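Side-chain contacts in glutathione S-transferase, N-terminal domain protein (Pseudomonas putida, PDB 4NAX), which probably acts as a glutathione-dependent transferase, and holds one molecule of glutathione disulfide per subunit: residues A[103-106]-A[111-114]; A[119-124]-A[162-167]; A[172-175]-A[181-184]; A[176-181]-A[218-223]. All coordinates share one frame; numbering follows the deposited sequence. Where two conformers were deposited one is given.

How the interactions relate
Interactions 1, 3 and 4 lie on the same side of the chain's centre, and interaction 2, on the same helix 109-137 as interaction 1, adjoins interaction 3. Interactions 3 and 4 have centres about 7 Å apart and share Ala181 at the start of helix 180-193. Interaction 1 reaches them through its loop, where Leu104 O accepts from Ile180 N at 2.9 Å, and through Gln111 OE1, which lies 2.9 Å from Glu176 N. Interaction 2, centred about 9 Å from interaction 3, joins it where His167 NE2 meets Met174 O at 2.7 Å. Of the four, interaction 2 bears directly on the glutathione disulfide, through Met123; the side chain of Met174 is about 13 Å from a bound disulfide.

Interaction 1. Residues A[103-106]-A[111-114]; sequences QLLS and QRYQ
Arg112 and Leu105 meet where the loop behind helix 90-101 comes alongside the first turns of helix 109-137. The arginine runs out almost straight from CG to NE, and its NH1 comes to rest 3.4 Å from Leu105 CD2, at a slant to the guanidinium plane. Leucine's other methyl, CD1, lies against the helix backbone instead, 3.9 Å from Arg112 O. With CG opposite the backbone N across CA-CB (chi1 179°), Leu105 sends both methyls to Arg112, one to its backbone and one to its charged end. With an alanine in place of Leu105, the guanidinium would probably lose the methyl that packs beside NH1, and a gap would open between the loop and the arginine.

Ser106 makes the second half of the contact. Its CB sits 3.5 Å from Gln111 CB, while its OG is turned to Asp108 N, a bond inside the connecting turn. The carbonyl Ser106 O lies 3.5 Å from Arg112 CB and reaches the same residue again through a water. That water donates to Ser106 O at 2.7 Å and accepts from Arg112 NH1 at 2.9 Å, meeting the guanidinium at its edge, in plane.

NH2 of Arg112 forms salt bridges to Glu99 of its own chain and to Glu99 of the second subunit, so this corner belongs to the dimer interface. The chemistry implies a division of labour: the leucine methyls pack against the arginine, the water ties NH1 to the loop carbonyl, and NH2 is left to pair with carboxylates from both subunits, which probably help to balance its charge.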
loop_
_atom_site.group_PDB
_atom_site.type_symbol
_atom_site.label_atom_id
_atom_site.label_comp_id
_atom_site.label_asym_id
_atom_site.label_seq_id
_atom_site.Cartn_x
_atom_site.Cartn_y
_atom_site.Cartn_z
ATOM N N GLN A 103 3.976 -12.553 -15.712
ATOM C CA GLN A 103 2.601 -12.259 -16.110
ATOM C C GLN A 103 2.015 -11.142 -15.250
ATOM O O GLN A 103 2.322 -11.032 -14.065
ATOM C CB GLN A 103 1.738 -13.512 -15.914
ATOM C CG GLN A 103 2.143 -14.701 -16.780
ATOM C CD GLN A 103 1.220 -15.886 -16.572
ATOM O OE1 GLN A 103 0.007 -15.758 -16.685
ATOM N NE2 GLN A 103 1.785 -17.042 -16.261
ATOM N N LEU A 104 1.151 -10.342 -15.860
ATOM C CA LEU A 104 0.282 -9.388 -15.169
ATOM C C LEU A 104 1.005 -8.201 -14.567
ATOM O O LEU A 104 0.467 -7.480 -13.720
ATOM C CB LEU A 104 -0.629 -10.103 -14.165
ATOM C CG LEU A 104 -1.554 -11.134 -14.835
ATOM C CD1 LEU A 104 -2.247 -11.987 -13.804
ATOM C CD2 LEU A 104 -2.617 -10.494 -15.699
ATOM N N LEU A 105 2.198 -7.945 -15.074
ATOM C CA LEU A 105 2.920 -6.706 -14.791
ATOM C C LEU A 105 3.812 -6.492 -16.005
ATOM O O LEU A 105 4.699 -7.291 -16.275
ATOM C CB LEU A 105 3.749 -6.799 -13.514
ATOM C CG LEU A 105 4.580 -5.576 -13.113
ATOM C CD1 LEU A 105 3.733 -4.313 -13.004
ATOM C CD2 LEU A 105 5.331 -5.835 -11.805
ATOM N N SER A 106 3.554 -5.428 -16.751
ATOM C CA SER A 106 4.223 -5.203 -18.024
ATOM C C SER A 106 5.721 -5.186 -17.894
ATOM O O SER A 106 6.256 -4.654 -16.933
ATOM C CB SER A 106 3.798 -3.860 -18.598
ATOM O OG SER A 106 4.344 -3.655 -19.892
ATOM N N GLN A 111 5.009 1.249 -18.417
ATOM C CA GLN A 111 3.810 0.539 -17.976
ATOM C C GLN A 111 3.982 -0.193 -16.651
ATOM O O GLN A 111 3.048 -0.245 -15.842
ATOM C CB GLN A 111 3.317 -0.419 -19.048
ATOM C CG GLN A 111 2.569 0.297 -20.168
ATOM C CD GLN A 111 1.215 0.783 -19.694
ATOM O OE1 GLN A 111 0.371 -0.029 -19.324
ATOM N NE2 GLN A 111 1.013 2.090 -19.662
ATOM N N ARG A 112 5.175 -0.728 -16.422
ATOM C CA ARG A 112 5.500 -1.289 -15.116
ATOM C C ARG A 112 5.210 -0.253 -14.026
ATOM O O ARG A 112 4.522 -0.532 -13.041
ATOM C CB ARG A 112 6.962 -1.730 -15.058
ATOM C CG ARG A 112 7.480 -2.060 -13.666
ATOM C CD ARG A 112 8.991 -2.368 -13.693
ATOM N NE ARG A 112 9.509 -2.601 -12.356
ATOM C CZ ARG A 112 9.262 -3.706 -11.648
ATOM N NH1 ARG A 112 8.567 -4.708 -12.176
ATOM N NH2 ARG A 112 9.697 -3.818 -10.401
ATOM N N TYR A 113 5.750 0.950 -14.195
ATOM C CA TYR A 113 5.617 1.967 -13.153
ATOM C C TYR A 113 4.187 2.481 -13.028
ATOM O O TYR A 113 3.702 2.701 -11.929
ATOM C CB TYR A 113 6.650 3.096 -13.337
ATOM C CG TYR A 113 8.061 2.539 -13.261
ATOM C CD1 TYR A 113 8.489 1.876 -12.129
ATOM C CD2 TYR A 113 8.940 2.642 -14.330
ATOM C CE1 TYR A 113 9.740 1.299 -12.057
ATOM C CE2 TYR A 113 10.195 2.055 -14.280
ATOM C CZ TYR A 113 10.590 1.384 -13.146
ATOM O OH TYR A 113 11.831 0.779 -13.131
ATOM N N GLN A 114 3.471 2.631 -14.136
ATOM C CA GLN A 114 2.060 3.029 -14.047
ATOM C C GLN A 114 1.251 1.971 -13.302
ATOM O O GLN A 114 0.346 2.298 -12.521
ATOM C CB GLN A 114 1.428 3.250 -15.421
ATOM C CG GLN A 114 2.093 4.320 -16.271
ATOM C CD GLN A 114 2.186 5.665 -15.569
ATOM O OE1 GLN A 114 1.191 6.176 -15.054
ATOM N NE2 GLN A 114 3.376 6.227 -15.534
HETATM O O HOH W 1 7.903 -5.398 -14.932
#

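Interaction 2. Residues A[119-124]-A[162-167]; sequences LMFQMG and GVLDRH. With GDS (oxidized glutathione disulfide), chain C.
Phe121 swings its ring off helix 109-137 with CG opposite the backbone N (chi1 165°) and the ring turned roughly square to the CA-CB-CG plane (chi2 87°), which carries the far end of the ring to helix 148-168. There Leu164, whose CG stands opposite its own carbonyl carbon (chi1 -71°), reaches back with CD2 to within 3.7 Å of Phe121 CE2. Val163 comes to a different part of the rim: its CG1 is 4.0 Å from Phe121 CE1 and as far from CZ. Both methyls approach the ring obliquely.

The two backbones stay well apart, 10.0 Å between Phe121 CA and Leu164 CA, so one aromatic ring spans the gap between neighbouring helices of the all-helical C-terminal domain of the glutathione transferase fold. Trp118, one turn earlier, meets the same ring edge-to-face, and Asn68 of the second subunit packs on both Phe121 and Val163.

Another side of helix 109-137 serves the ligand. Met123, bent at its middle and last torsions, places CE 3.3 Å from OE8 of the glutathione disulfide and 3.7 Å from its N6, at a gamma-glutamyl end of the molecule.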
loop_
_atom_site.group_PDB
_atom_site.type_symbol
_atom_site.label_atom_id
_atom_site.label_comp_id
_atom_site.label_asym_id
_atom_site.label_seq_id
_atom_site.Cartn_x
_atom_site.Cartn_y
_atom_site.Cartn_z
ATOM N N LEU A 119 -1.383 0.095 -8.159
ATOM C CA LEU A 119 -1.312 -0.844 -7.046
ATOM C C LEU A 119 -1.158 -0.128 -5.700
ATOM O O LEU A 119 -1.822 -0.464 -4.723
ATOM C CB LEU A 119 -0.177 -1.845 -7.279
ATOM C CG LEU A 119 0.034 -2.875 -6.175
ATOM C CD1 LEU A 119 -1.185 -3.763 -5.987
ATOM C CD2 LEU A 119 1.292 -3.701 -6.464
ATOM N N MET A 120 -0.280 0.874 -5.669
ATOM C CA MET A 120 -0.067 1.651 -4.440
ATOM C C MET A 120 -1.309 2.485 -4.073
ATOM O O MET A 120 -1.659 2.599 -2.901
ATOM C CB MET A 120 1.131 2.575 -4.630
ATOM C CG MET A 120 2.464 1.848 -4.689
ATOM S SD MET A 120 2.871 1.085 -3.112
ATOM C CE MET A 120 4.395 0.270 -3.598
ATOM N N PHE A 121 -1.984 3.040 -5.073
ATOM C CA PHE A 121 -3.240 3.745 -4.890
ATOM C C PHE A 121 -4.255 2.809 -4.208
ATOM O O PHE A 121 -4.986 3.200 -3.279
ATOM C CB PHE A 121 -3.739 4.260 -6.245
ATOM C CG PHE A 121 -5.176 4.707 -6.277
ATOM C CD1 PHE A 121 -5.529 5.996 -5.934
ATOM C CD2 PHE A 121 -6.159 3.837 -6.689
ATOM C CE1 PHE A 121 -6.847 6.409 -6.011
ATOM C CE2 PHE A 121 -7.481 4.243 -6.755
ATOM C CZ PHE A 121 -7.823 5.532 -6.403
ATOM N N GLN A 122 -4.297 1.558 -4.664
ATOM C CA GLN A 122 -5.170 0.581 -4.049
ATOM C C GLN A 122 -4.787 0.339 -2.595
ATOM O O GLN A 122 -5.631 0.350 -1.684
ATOM C CB GLN A 122 -5.163 -0.730 -4.845
ATOM C CG GLN A 122 -6.191 -1.743 -4.366
ATOM C CD GLN A 122 -5.779 -2.460 -3.091
ATOM O OE1 GLN A 122 -4.688 -3.010 -3.017
ATOM N NE2 GLN A 122 -6.657 -2.501 -2.103
ATOM N N MET A 123 -3.499 0.091 -2.375
ATOM C CA MET A 123 -3.019 -0.330 -1.057
ATOM C C MET A 123 -3.148 0.759 -0.009
ATOM O O MET A 123 -3.379 0.461 1.161
ATOM C CB MET A 123 -1.581 -0.834 -1.154
ATOM C CG MET A 123 -1.462 -2.208 -1.848
ATOM S SD MET A 123 -2.090 -3.603 -0.914
ATOM C CE MET A 123 -0.870 -3.699 0.368
ATOM N N GLY A 124 -2.985 2.024 -0.415
ATOM C CA GLY A 124 -3.093 3.147 0.512
ATOM C C GLY A 124 -4.471 3.778 0.607
ATOM O O GLY A 124 -4.848 4.330 1.663
ATOM N N GLY A 162 -14.555 7.967 -7.889
ATOM C CA GLY A 162 -14.516 8.936 -8.965
ATOM C C GLY A 162 -13.183 8.944 -9.686
ATOM O O GLY A 162 -13.127 9.051 -10.911
ATOM N N VAL A 163 -12.099 8.838 -8.929
ATOM C CA VAL A 163 -10.769 8.744 -9.533
ATOM C C VAL A 163 -10.711 7.522 -10.452
ATOM O O VAL A 163 -10.259 7.612 -11.593
ATOM C CB VAL A 163 -9.654 8.687 -8.462
ATOM C CG1 VAL A 163 -8.315 8.437 -9.098
ATOM C CG2 VAL A 163 -9.608 9.986 -7.651
ATOM N N LEU A 164 -11.176 6.382 -9.957
ATOM C CA LEU A 164 -11.217 5.186 -10.774
ATOM C C LEU A 164 -12.070 5.364 -12.018
ATOM O O LEU A 164 -11.688 4.955 -13.121
ATOM C CB LEU A 164 -11.739 3.993 -9.981
ATOM C CG LEU A 164 -10.853 3.406 -8.906
ATOM C CD1 LEU A 164 -11.597 2.263 -8.238
ATOM C CD2 LEU A 164 -9.534 2.895 -9.468
ATOM N N ASP A 165 -13.245 5.957 -11.828
ATOM C CA ASP A 165 -14.218 6.067 -12.901
ATOM C C ASP A 165 -13.688 6.941 -14.031
ATOM O O ASP A 165 -13.823 6.609 -15.212
ATOM C CB ASP A 165 -15.525 6.629 -12.353
ATOM C CG ASP A 165 -16.688 6.401 -13.273
ATOM O OD1 ASP A 165 -17.063 5.236 -13.475
ATOM O OD2 ASP A 165 -17.238 7.407 -13.776
ATOM N N ARG A 166 -13.106 8.081 -13.668
ATOM C CA ARG A 166 -12.559 8.985 -14.664
ATOM C C ARG A 166 -11.394 8.324 -15.382
ATOM O O ARG A 166 -11.211 8.489 -16.596
ATOM C CB ARG A 166 -12.151 10.321 -14.053
ATOM C CG ARG A 166 -13.360 11.128 -13.576
ATOM C CD ARG A 166 -12.981 12.532 -13.112
ATOM N NE ARG A 166 -12.071 12.498 -11.967
ATOM C CZ ARG A 166 -12.436 12.346 -10.693
ATOM N NH1 ARG A 166 -11.514 12.318 -9.736
ATOM N NH2 ARG A 166 -13.712 12.232 -10.366
ATOM N N HIS A 167 -10.574 7.589 -14.634
ATOM C CA HIS A 167 -9.433 6.928 -15.243
ATOM C C HIS A 167 -9.866 5.866 -16.266
ATOM O O HIS A 167 -9.233 5.688 -17.305
ATOM C CB HIS A 167 -8.559 6.288 -14.156
ATOM C CG HIS A 167 -7.410 5.528 -14.717
ATOM N ND1 HIS A 167 -6.341 6.151 -15.312
ATOM C CD2 HIS A 167 -7.202 4.201 -14.855
ATOM C CE1 HIS A 167 -5.506 5.232 -15.766
ATOM N NE2 HIS A 167 -6.007 4.043 -15.498
HETATM N N1 GDS C . -8.911 -5.437 12.541
HETATM C CA1 GDS C . -9.822 -5.161 11.431
HETATM C C1 GDS C . -10.783 -4.048 11.783
HETATM O OE1 GDS C . -11.323 -3.424 10.839
HETATM O OE2 GDS C . -11.025 -3.773 12.979
HETATM C CB1 GDS C . -10.604 -6.435 11.091
HETATM C CG1 GDS C . -11.280 -6.418 9.714
HETATM C CD1 GDS C . -10.264 -6.396 8.600
HETATM O O1 GDS C . -9.155 -6.870 8.759
HETATM N N2 GDS C . -10.666 -5.819 7.474
HETATM C CA2 GDS C . -9.852 -5.772 6.276
HETATM C C2 GDS C . -9.510 -4.353 5.907
HETATM O O2 GDS C . -10.332 -3.452 6.037
HETATM C CB2 GDS C . -10.598 -6.425 5.111
HETATM S SG2 GDS C . -10.825 -8.193 5.255
HETATM N N3 GDS C . -8.300 -4.146 5.393
HETATM C CA3 GDS C . -7.835 -2.824 5.007
HETATM C C3 GDS C . -6.868 -2.817 3.843
HETATM O OE3 GDS C . -6.103 -1.833 3.767
HETATM O OE4 GDS C . -6.947 -3.733 3.017
HETATM N N4 GDS C . -7.393 -9.217 9.468
HETATM C CA4 GDS C . -7.128 -9.956 10.683
HETATM C C4 GDS C . -7.085 -9.092 11.913
HETATM O OE5 GDS C . -6.898 -9.643 13.038
HETATM O OE6 GDS C . -7.285 -7.858 11.773
HETATM C C5 GDS C . -6.830 -9.573 8.320
HETATM O O5 GDS C . -6.042 -10.510 8.252
HETATM C CA5 GDS C . -7.230 -8.799 7.083
HETATM N N5 GDS C . -6.057 -8.540 6.254
HETATM C CB5 GDS C . -8.260 -9.628 6.315
HETATM S SG5 GDS C . -8.795 -8.915 4.759
HETATM C CA6 GDS C . -2.651 -5.754 4.071
HETATM C C6 GDS C . -2.629 -6.551 2.801
HETATM O OE7 GDS C . -2.315 -7.764 2.870
HETATM O OE8 GDS C . -2.918 -5.955 1.737
HETATM N N6 GDS C . -2.271 -4.357 3.781
HETATM C CB6 GDS C . -4.043 -5.810 4.703
HETATM C CG6 GDS C . -4.406 -7.234 5.136
HETATM C CD6 GDS C . -5.687 -7.299 5.923
HETATM O O6 GDS C . -6.343 -6.287 6.194
#

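Interaction 3. Residues A[172-175]-A[181-184]; sequences QWMA and ADIA
The indole of Trp173 and the carboxylate of Asp182 are the flat groups here, with planes 56° apart and side chains crossing at about a right angle. The carboxylate comes up to the six-membered ring obliquely, Asp182 CG lying 3.5 Å from Trp173 CE3, and Asp182 OD2 is also 3.5 Å from Trp173 CB. The same indole meets the ring of Tyr178.

The polar work falls to Asp182, whose CG is set beside its own backbone N (chi1 -52°), facing the loop that precedes the helix. OD1 accepts a nearly straight bond from Met174 N (2.9 Å, 169° at the hydrogen), using its syn lone pair. OD2 accepts from Ser179 N and takes a second hydrogen from a water at 2.6 Å; that water in turn accepts from Ala175 N at 2.8 Å. A buried carboxylate thus gathers three hydrogens, two from backbone amides and one from the water. Were a leucine to stand in for Asp182, the amides of Met174 and Ser179 would probably lose their buried acceptor, and the loop could come adrift from the helix.

Apolar contact is slighter: Met174 CB touches Ala181 CB at 4.1 Å, and the thioether end leads off to Leu164, Leu168 and Trp118.

Asp182 is the last residue of the sequence Ser-Ile-Ala-Asp that opens helix 180-193. With its side chain returning to the amide of the N-cap residue Ser179, it matches the aspartate of the N-capping box that glutathione transferases carry at the start of this C-terminal domain helix.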
loop_
_atom_site.group_PDB
_atom_site.type_symbol
_atom_site.label_atom_id
_atom_site.label_comp_id
_atom_site.label_asym_id
_atom_site.label_seq_id
_atom_site.Cartn_x
_atom_site.Cartn_y
_atom_site.Cartn_z
ATOM N N GLN A 172 -10.114 -0.480 -20.990
ATOM C CA GLN A 172 -10.547 -1.765 -20.460
ATOM C C GLN A 172 -10.077 -2.004 -19.030
ATOM O O GLN A 172 -10.809 -2.583 -18.235
ATOM C CB GLN A 172 -10.050 -2.909 -21.355
ATOM C CG GLN A 172 -10.540 -2.828 -22.788
ATOM C CD GLN A 172 -12.046 -2.658 -22.895
ATOM O OE1 GLN A 172 -12.540 -1.741 -23.559
ATOM N NE2 GLN A 172 -12.778 -3.545 -22.256
ATOM N N TRP A 173 -8.855 -1.568 -18.713
ATOM C CA TRP A 173 -8.201 -1.900 -17.453
ATOM C C TRP A 173 -7.409 -0.711 -16.923
ATOM O O TRP A 173 -7.302 0.336 -17.575
ATOM C CB TRP A 173 -7.296 -3.132 -17.603
ATOM C CG TRP A 173 -7.981 -4.373 -18.068
ATOM C CD1 TRP A 173 -7.790 -5.011 -19.260
ATOM C CD2 TRP A 173 -8.920 -5.171 -17.333
ATOM N NE1 TRP A 173 -8.581 -6.129 -19.328
ATOM C CE2 TRP A 173 -9.278 -6.258 -18.160
ATOM C CE3 TRP A 173 -9.522 -5.053 -16.077
ATOM C CZ2 TRP A 173 -10.195 -7.233 -17.765
ATOM C CZ3 TRP A 173 -10.439 -6.037 -15.675
ATOM C CH2 TRP A 173 -10.758 -7.112 -16.520
ATOM N N MET A 174 -6.873 -0.842 -15.720
ATOM C CA MET A 174 -6.118 0.265 -15.130
ATOM C C MET A 174 -4.893 0.663 -15.951
ATOM O O MET A 174 -4.609 1.861 -16.140
ATOM C CB MET A 174 -5.696 -0.079 -13.702
ATOM C CG MET A 174 -6.858 -0.226 -12.726
ATOM S SD MET A 174 -7.944 1.207 -12.569
ATOM C CE MET A 174 -6.836 2.397 -11.821
ATOM N N ALA A 175 -4.150 -0.337 -16.409
ATOM C CA ALA A 175 -3.013 -0.131 -17.292
ATOM C C ALA A 175 -3.373 -0.675 -18.676
ATOM O O ALA A 175 -4.508 -1.083 -18.910
ATOM C CB ALA A 175 -1.774 -0.799 -16.728
ATOM N N ALA A 181 -2.754 -4.527 -10.830
ATOM C CA ALA A 181 -3.526 -3.386 -10.308
ATOM C C ALA A 181 -5.029 -3.687 -10.333
ATOM O O ALA A 181 -5.756 -3.317 -9.405
ATOM C CB ALA A 181 -3.226 -2.106 -11.080
ATOM N N ASP A 182 -5.516 -4.308 -11.403
ATOM C CA ASP A 182 -6.930 -4.690 -11.474
ATOM C C ASP A 182 -7.274 -5.724 -10.417
ATOM O O ASP A 182 -8.309 -5.643 -9.756
ATOM C CB ASP A 182 -7.289 -5.211 -12.851
ATOM C CG ASP A 182 -6.866 -4.258 -13.944
ATOM O OD1 ASP A 182 -7.405 -3.138 -14.002
ATOM O OD2 ASP A 182 -5.981 -4.617 -14.730
ATOM N N ILE A 183 -6.390 -6.706 -10.277
ATOM C CA ILE A 183 -6.597 -7.772 -9.305
ATOM C C ILE A 183 -6.636 -7.208 -7.877
ATOM O O ILE A 183 -7.395 -7.688 -7.029
ATOM C CB ILE A 183 -5.534 -8.872 -9.483
ATOM C CG1 ILE A 183 -5.761 -9.562 -10.842
ATOM C CG2 ILE A 183 -5.585 -9.886 -8.344
ATOM C CD1 ILE A 183 -4.630 -10.474 -11.260
ATOM N N ALA A 184 -5.855 -6.171 -7.609
ATOM C CA ALA A 184 -5.866 -5.557 -6.286
ATOM C C ALA A 184 -7.137 -4.741 -6.028
ATOM O O ALA A 184 -7.642 -4.721 -4.912
ATOM C CB ALA A 184 -4.649 -4.653 -6.120
HETATM O O HOH W 2 -4.130 -3.053 -15.669
#

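Interaction 4. Residues A[176-181]-A[218-223]; sequences EEYSIA and LERPAV
Cation-pi contact dominates between Tyr178 and Arg220. The guanidinium lies over one face of the phenol ring, off-centre, with Arg220 CZ 4.0 Å from the centroid of the Tyr178 ring and 31° off its normal. The two planes are inclined by 34°, so the groups are not stacked flat: Arg220 NE comes down to 3.3 Å from Tyr178 CE2, while NH1 stands higher, toward the rim. The bend at the third torsion of the arginine (chi3 66°) folds the guanidinium back over the tyrosine. A CH-pi contact accompanies it, Arg220 CD being 4.2 Å from the centroid of the Tyr178 ring.

Charged and polar bonds come from outside this pair. Glu40 OE2 accepts from Tyr178 OH and forms a salt bridge with Arg220 NE, so one carboxylate oxygen serves both partners and probably offsets the arginine's charge. Glu40 sits on helix 31-41 of the thioredoxin-like N-terminal domain, whereas Tyr178 and Arg220 come from the helical C-terminal domain: the contact is therefore part of the seam between the two domains of the glutathione transferase fold.

Both segments also hold helix starts. Ser179 is the N-cap of helix 180-193, its OG accepting from Ala181 N at 3.0 Å, and it follows directly on Tyr178. Arg220 occupies the N-cap position of helix 221-226, in the break after helix 208-219.

Apolar packing is light: Val223 CG2 lies 3.9 Å from Tyr178 OH, and the valine side chain continues onto Ile36 of helix 31-41.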
loop_
_atom_site.group_PDB
_atom_site.type_symbol
_atom_site.label_atom_id
_atom_site.label_comp_id
_atom_site.label_asym_id
_atom_site.label_seq_id
_atom_site.Cartn_x
_atom_site.Cartn_y
_atom_site.Cartn_z
ATOM N N GLU A 176 -2.428 -0.642 -19.614
ATOM C CA GLU A 176 -2.731 -1.026 -20.996
ATOM C C GLU A 176 -3.127 -2.483 -21.156
ATOM O O GLU A 176 -3.894 -2.818 -22.066
ATOM C CB GLU A 176 -1.575 -0.654 -21.933
ATOM C CG GLU A 176 -1.461 0.867 -22.093
ATOM C CD GLU A 176 -0.250 1.359 -22.864
ATOM O OE1 GLU A 176 0.667 0.561 -23.138
ATOM O OE2 GLU A 176 -0.206 2.572 -23.182
ATOM N N GLU A 177 -2.612 -3.332 -20.273
ATOM C CA GLU A 177 -3.038 -4.724 -20.189
ATOM C C GLU A 177 -3.575 -5.017 -18.795
ATOM O O GLU A 177 -3.150 -4.399 -17.807
ATOM C CB GLU A 177 -1.876 -5.682 -20.482
ATOM C CG GLU A 177 -1.378 -5.672 -21.919
ATOM C CD GLU A 177 -0.470 -4.493 -22.217
ATOM O OE1 GLU A 177 -0.707 -3.814 -23.235
ATOM O OE2 GLU A 177 0.467 -4.236 -21.432
ATOM N N TYR A 178 -4.505 -5.966 -18.716
ATOM C CA TYR A 178 -4.958 -6.519 -17.448
ATOM C C TYR A 178 -3.747 -6.812 -16.575
ATOM O O TYR A 178 -2.742 -7.354 -17.040
ATOM C CB TYR A 178 -5.752 -7.795 -17.710
ATOM C CG TYR A 178 -6.268 -8.535 -16.484
ATOM C CD1 TYR A 178 -7.152 -7.937 -15.607
ATOM C CD2 TYR A 178 -5.899 -9.854 -16.246
ATOM C CE1 TYR A 178 -7.672 -8.629 -14.524
ATOM C CE2 TYR A 178 -6.402 -10.556 -15.174
ATOM C CZ TYR A 178 -7.290 -9.945 -14.302
ATOM O OH TYR A 178 -7.829 -10.638 -13.233
ATOM N N SER A 179 -3.817 -6.434 -15.304
ATOM C CA SER A 179 -2.629 -6.488 -14.457
ATOM C C SER A 179 -2.976 -6.702 -13.002
ATOM O O SER A 179 -4.149 -6.700 -12.591
ATOM C CB SER A 179 -1.864 -5.165 -14.561
ATOM O OG SER A 179 -2.504 -4.132 -13.804
ATOM N N ILE A 180 -1.915 -6.846 -12.207
ATOM C CA ILE A 180 -2.055 -6.899 -10.761
ATOM C C ILE A 180 -2.773 -5.687 -10.164
ATOM O O ILE A 180 -3.329 -5.801 -9.061
ATOM C CB ILE A 180 -0.699 -7.129 -10.048
ATOM C CG1 ILE A 180 0.328 -6.033 -10.346
ATOM C CG2 ILE A 180 -0.185 -8.521 -10.377
ATOM C CD1 ILE A 180 1.634 -6.216 -9.583
ATOM N N ALA A 181 -2.754 -4.527 -10.830
ATOM C CA ALA A 181 -3.526 -3.386 -10.308
ATOM C C ALA A 181 -5.029 -3.687 -10.333
ATOM O O ALA A 181 -5.756 -3.317 -9.405
ATOM C CB ALA A 181 -3.226 -2.106 -11.080
ATOM N N LEU A 218 -15.374 -9.772 -13.012
ATOM C CA LEU A 218 -16.081 -10.866 -12.365
ATOM C C LEU A 218 -16.457 -11.990 -13.338
ATOM O O LEU A 218 -16.721 -13.105 -12.917
ATOM C CB LEU A 218 -17.308 -10.346 -11.603
ATOM C CG LEU A 218 -16.999 -9.436 -10.416
ATOM C CD1 LEU A 218 -18.272 -8.822 -9.859
ATOM C CD2 LEU A 218 -16.231 -10.162 -9.331
ATOM N N GLU A 219 -16.469 -11.706 -14.633
ATOM C CA GLU A 219 -16.711 -12.740 -15.647
ATOM C C GLU A 219 -15.526 -13.678 -15.837
ATOM O O GLU A 219 -15.672 -14.755 -16.415
ATOM C CB GLU A 219 -17.058 -12.094 -17.007
ATOM C CG GLU A 219 -18.441 -11.447 -17.049
ATOM C CD GLU A 219 -18.615 -10.435 -18.182
ATOM O OE1 GLU A 219 -19.588 -9.636 -18.127
ATOM O OE2 GLU A 219 -17.779 -10.425 -19.119
ATOM N N ARG A 220 -14.340 -13.268 -15.394
ATOM C CA ARG A 220 -13.151 -14.069 -15.664
ATOM C C ARG A 220 -13.172 -15.369 -14.847
ATOM O O ARG A 220 -13.407 -15.341 -13.641
ATOM C CB ARG A 220 -11.885 -13.287 -15.344
ATOM C CG ARG A 220 -11.663 -12.053 -16.201
ATOM C CD ARG A 220 -10.373 -11.346 -15.840
ATOM N NE ARG A 220 -9.188 -12.133 -16.141
ATOM C CZ ARG A 220 -8.595 -12.190 -17.325
ATOM N NH1 ARG A 220 -9.053 -11.487 -18.358
ATOM N NH2 ARG A 220 -7.497 -12.911 -17.475
ATOM N N PRO A 221 -12.906 -16.527 -15.487
ATOM C CA PRO A 221 -13.014 -17.775 -14.713
ATOM C C PRO A 221 -12.030 -17.847 -13.535
ATOM O O PRO A 221 -12.373 -18.366 -12.466
ATOM C CB PRO A 221 -12.770 -18.894 -15.741
ATOM C CG PRO A 221 -12.662 -18.247 -17.059
ATOM C CD PRO A 221 -12.822 -16.768 -16.936
ATOM N N ALA A 222 -10.835 -17.302 -13.700
ATOM C CA ALA A 222 -9.865 -17.352 -12.602
ATOM C C ALA A 222 -10.323 -16.512 -11.412
ATOM O O ALA A 222 -10.002 -16.814 -10.260
ATOM C CB ALA A 222 -8.512 -16.876 -13.072
ATOM N N VAL A 223 -11.015 -15.417 -11.698
ATOM C CA VAL A 223 -11.588 -14.567 -10.651
ATOM C C VAL A 223 -12.636 -15.336 -9.879
ATOM O O VAL A 223 -12.614 -15.352 -8.645
ATOM C CB VAL A 223 -12.138 -13.261 -11.238
ATOM C CG1 VAL A 223 -12.964 -12.486 -10.232
ATOM C CG2 VAL A 223 -11.005 -12.376 -11.761
#